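Local coordinates for protein protoporphyrinogen oxidase (Exiguobacterium sibiricum, PDB 3LOV) that binds FAD and probably oxidises coproporphyrinogen III to coproporphyrin III in the coproporphyrin-dependent pathway of heme b biosynthesis, at residues Asp160-Val163 with Glu164-Glu168. Residues are numbered along the deposited sequence; the frame is centred on the assembly and turned at random.
Sequences DALV and EKLIE
Val-163, Glu-164 and Leu-162 sit where one helix changes its turn width. Up to this point the bonding is regular: Glu-164 N donates to Asp-160 O at 2.9 Å in a nearly straight bond, and Lys-165 N reaches Ala-161 O in the same i to i+4 pattern. Leu-162 O then takes two donors, Leu-166 N through a bent bond (146°) tilted from the carbonyl plane, and Ile-167 N at 3.1 Å in that plane. Val-163 O completes the shift, accepting the nearly straight bond from Glu-168 N at 2.9 Å, five residues on. The isopropyl group of Val-163 packs on Leu-154 of helix 150-158 and on Ile-179, while Ile-167 CG1 lies 3.9 Å from Val-163 CA. Leu-162 and Leu-166 run side by side, CD1 4.0 Å from CD2, and both touch Phe-116. With CG anti to its own carbonyl carbon (chi1 -65°), Glu-164 runs extended past Asp-160 O, CG 3.2 Å from that oxygen, and its OE2 shares the guanidinium of Arg-155 with Asp-160 OD1. Replacing Glu-164 by an alanine would probably leave Arg-155 with one carboxylate fewer and strip away the carbons CG and CD packed beside Asp-160 O. The paired i+5 bonds, from Ile-167 to Leu-162 and from Glu-168 to Val-163, are characteristic of a pi-bulge, a widened turn within helix 160-172.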
ATOM      1  N   ASP A 160     -22.808  13.794  -2.137  1.00 26.50           N
ATOM      2  CA  ASP A 160     -21.441  14.328  -2.133  1.00 24.70           C
ATOM      3  C   ASP A 160     -20.871  14.490  -0.745  1.00 23.67           C
ATOM      4  O   ASP A 160     -19.702  14.141  -0.509  1.00 24.83           O
ATOM      5  CB  ASP A 160     -21.375  15.679  -2.840  1.00 23.39           C
ATOM      6  CG  ASP A 160     -21.695  15.596  -4.303  1.00 23.61           C
ATOM      7  OD1 ASP A 160     -21.314  14.624  -5.014  1.00 27.56           O
ATOM      8  OD2 ASP A 160     -22.307  16.558  -4.784  1.00 34.33           O
ATOM      9  N   ALA A 161     -21.682  14.988   0.184  1.00 22.76           N
ATOM     10  CA  ALA A 161     -21.228  15.194   1.546  1.00 22.65           C
ATOM     11  C   ALA A 161     -20.654  13.928   2.186  1.00 24.03           C
ATOM     12  O   ALA A 161     -19.578  13.953   2.795  1.00 24.29           O
ATOM     13  CB  ALA A 161     -22.392  15.765   2.431  1.00 21.36           C
ATOM     14  N   LEU A 162     -21.366  12.809   2.081  1.00 26.33           N
ATOM     15  CA  LEU A 162     -20.887  11.575   2.774  1.00 24.06           C
ATOM     16  C   LEU A 162     -19.597  11.060   2.097  1.00 21.99           C
ATOM     17  O   LEU A 162     -18.653  10.625   2.751  1.00 25.19           O
ATOM     18  CB  LEU A 162     -21.976  10.491   2.795  1.00 22.90           C
ATOM     19  CG  LEU A 162     -21.689   9.164   3.551  1.00 27.97           C
ATOM     20  CD1 LEU A 162     -21.661   9.382   5.043  1.00 25.03           C
ATOM     21  CD2 LEU A 162     -22.733   8.055   3.185  1.00 22.32           C
ATOM     22  N   VAL A 163     -19.577  11.088   0.781  1.00 22.52           N
ATOM     23  CA  VAL A 163     -18.385  10.670   0.041  1.00 23.14           C
ATOM     24  C   VAL A 163     -17.166  11.507   0.437  1.00 24.80           C
ATOM     25  O   VAL A 163     -16.089  10.963   0.767  1.00 21.95           O
ATOM     26  CB  VAL A 163     -18.621  10.766  -1.481  1.00 23.46           C
ATOM     27  CG1 VAL A 163     -17.299  10.718  -2.226  1.00 21.17           C
ATOM     28  CG2 VAL A 163     -19.523   9.653  -1.922  1.00 12.96           C
ATOM     29  N   GLU A 164     -17.352  12.831   0.466  1.00 24.21           N
ATOM     30  CA  GLU A 164     -16.248  13.756   0.799  1.00 23.32           C
ATOM     31  C   GLU A 164     -15.794  13.758   2.222  1.00 20.18           C
ATOM     32  O   GLU A 164     -14.599  13.726   2.483  1.00 21.33           O
ATOM     33  CB  GLU A 164     -16.628  15.198   0.410  1.00 22.86           C
ATOM     34  CG  GLU A 164     -16.786  15.299  -1.034  1.00 15.49           C
ATOM     35  CD  GLU A 164     -17.398  16.577  -1.519  1.00 26.20           C
ATOM     36  OE1 GLU A 164     -17.533  17.547  -0.741  1.00 27.77           O
ATOM     37  OE2 GLU A 164     -17.728  16.590  -2.700  1.00 19.23           O
ATOM     38  N   LYS A 165     -16.747  13.795   3.153  1.00 23.18           N
ATOM     39  CA  LYS A 165     -16.451  13.939   4.570  1.00 23.89           C
ATOM     40  C   LYS A 165     -16.100  12.630   5.251  1.00 22.36           C
ATOM     41  O   LYS A 165     -15.423  12.633   6.303  1.00 22.23           O
ATOM     42  CB  LYS A 165     -17.629  14.599   5.325  1.00 24.39           C
ATOM     43  CG  LYS A 165     -17.901  16.036   4.878  1.00 25.09           C
ATOM     44  CD  LYS A 165     -19.099  16.655   5.620  1.00 26.29           C
ATOM     45  CE  LYS A 165     -19.211  18.146   5.320  1.00 32.50           C
ATOM     46  NZ  LYS A 165     -20.148  18.856   6.257  1.00 44.21           N
ATOM     47  N   LEU A 166     -16.586  11.508   4.728  1.00 20.43           N
ATOM     48  CA  LEU A 166     -16.317  10.218   5.415  1.00 16.03           C
ATOM     49  C   LEU A 166     -15.650   9.137   4.549  1.00 19.14           C
ATOM     50  O   LEU A 166     -14.602   8.607   4.928  1.00 20.75           O
ATOM     51  CB  LEU A 166     -17.590   9.691   6.065  1.00 17.43           C
ATOM     52  CG  LEU A 166     -17.400   8.348   6.772  1.00 24.27           C
ATOM     53  CD1 LEU A 166     -16.309   8.428   7.842  1.00 21.59           C
ATOM     54  CD2 LEU A 166     -18.745   7.849   7.308  1.00 24.69           C
ATOM     55  N   ILE A 167     -16.230   8.821   3.391  1.00 21.88           N
ATOM     56  CA  ILE A 167     -15.817   7.634   2.639  1.00 21.44           C
ATOM     57  C   ILE A 167     -14.416   7.799   2.060  1.00 22.72           C
ATOM     58  O   ILE A 167     -13.559   6.947   2.224  1.00 21.92           O
ATOM     59  CB  ILE A 167     -16.750   7.317   1.487  1.00 21.16           C
ATOM     60  CG1 ILE A 167     -18.217   7.242   1.946  1.00 29.56           C
ATOM     61  CG2 ILE A 167     -16.370   5.973   0.850  1.00 19.38           C
ATOM     62  CD1 ILE A 167     -18.496   6.185   2.914  1.00 23.69           C
ATOM     63  N   GLU A 168     -14.176   8.908   1.387  1.00 21.18           N
ATOM     64  CA  GLU A 168     -12.858   9.146   0.824  1.00 20.62           C
ATOM     65  C   GLU A 168     -11.743   9.059   1.837  1.00 18.45           C
ATOM     66  O   GLU A 168     -10.797   8.308   1.619  1.00 18.68           O
ATOM     67  CB  GLU A 168     -12.790  10.471   0.028  1.00 20.77           C
ATOM     68  CG  GLU A 168     -11.405  10.750  -0.524  1.00 22.19           C
ATOM     69  CD  GLU A 168     -11.442  11.857  -1.583  1.00 26.43           C
ATOM     70  OE1 GLU A 168     -11.889  12.970  -1.248  1.00 21.42           O
ATOM     71  OE2 GLU A 168     -11.078  11.596  -2.731  1.00 26.71           O
TER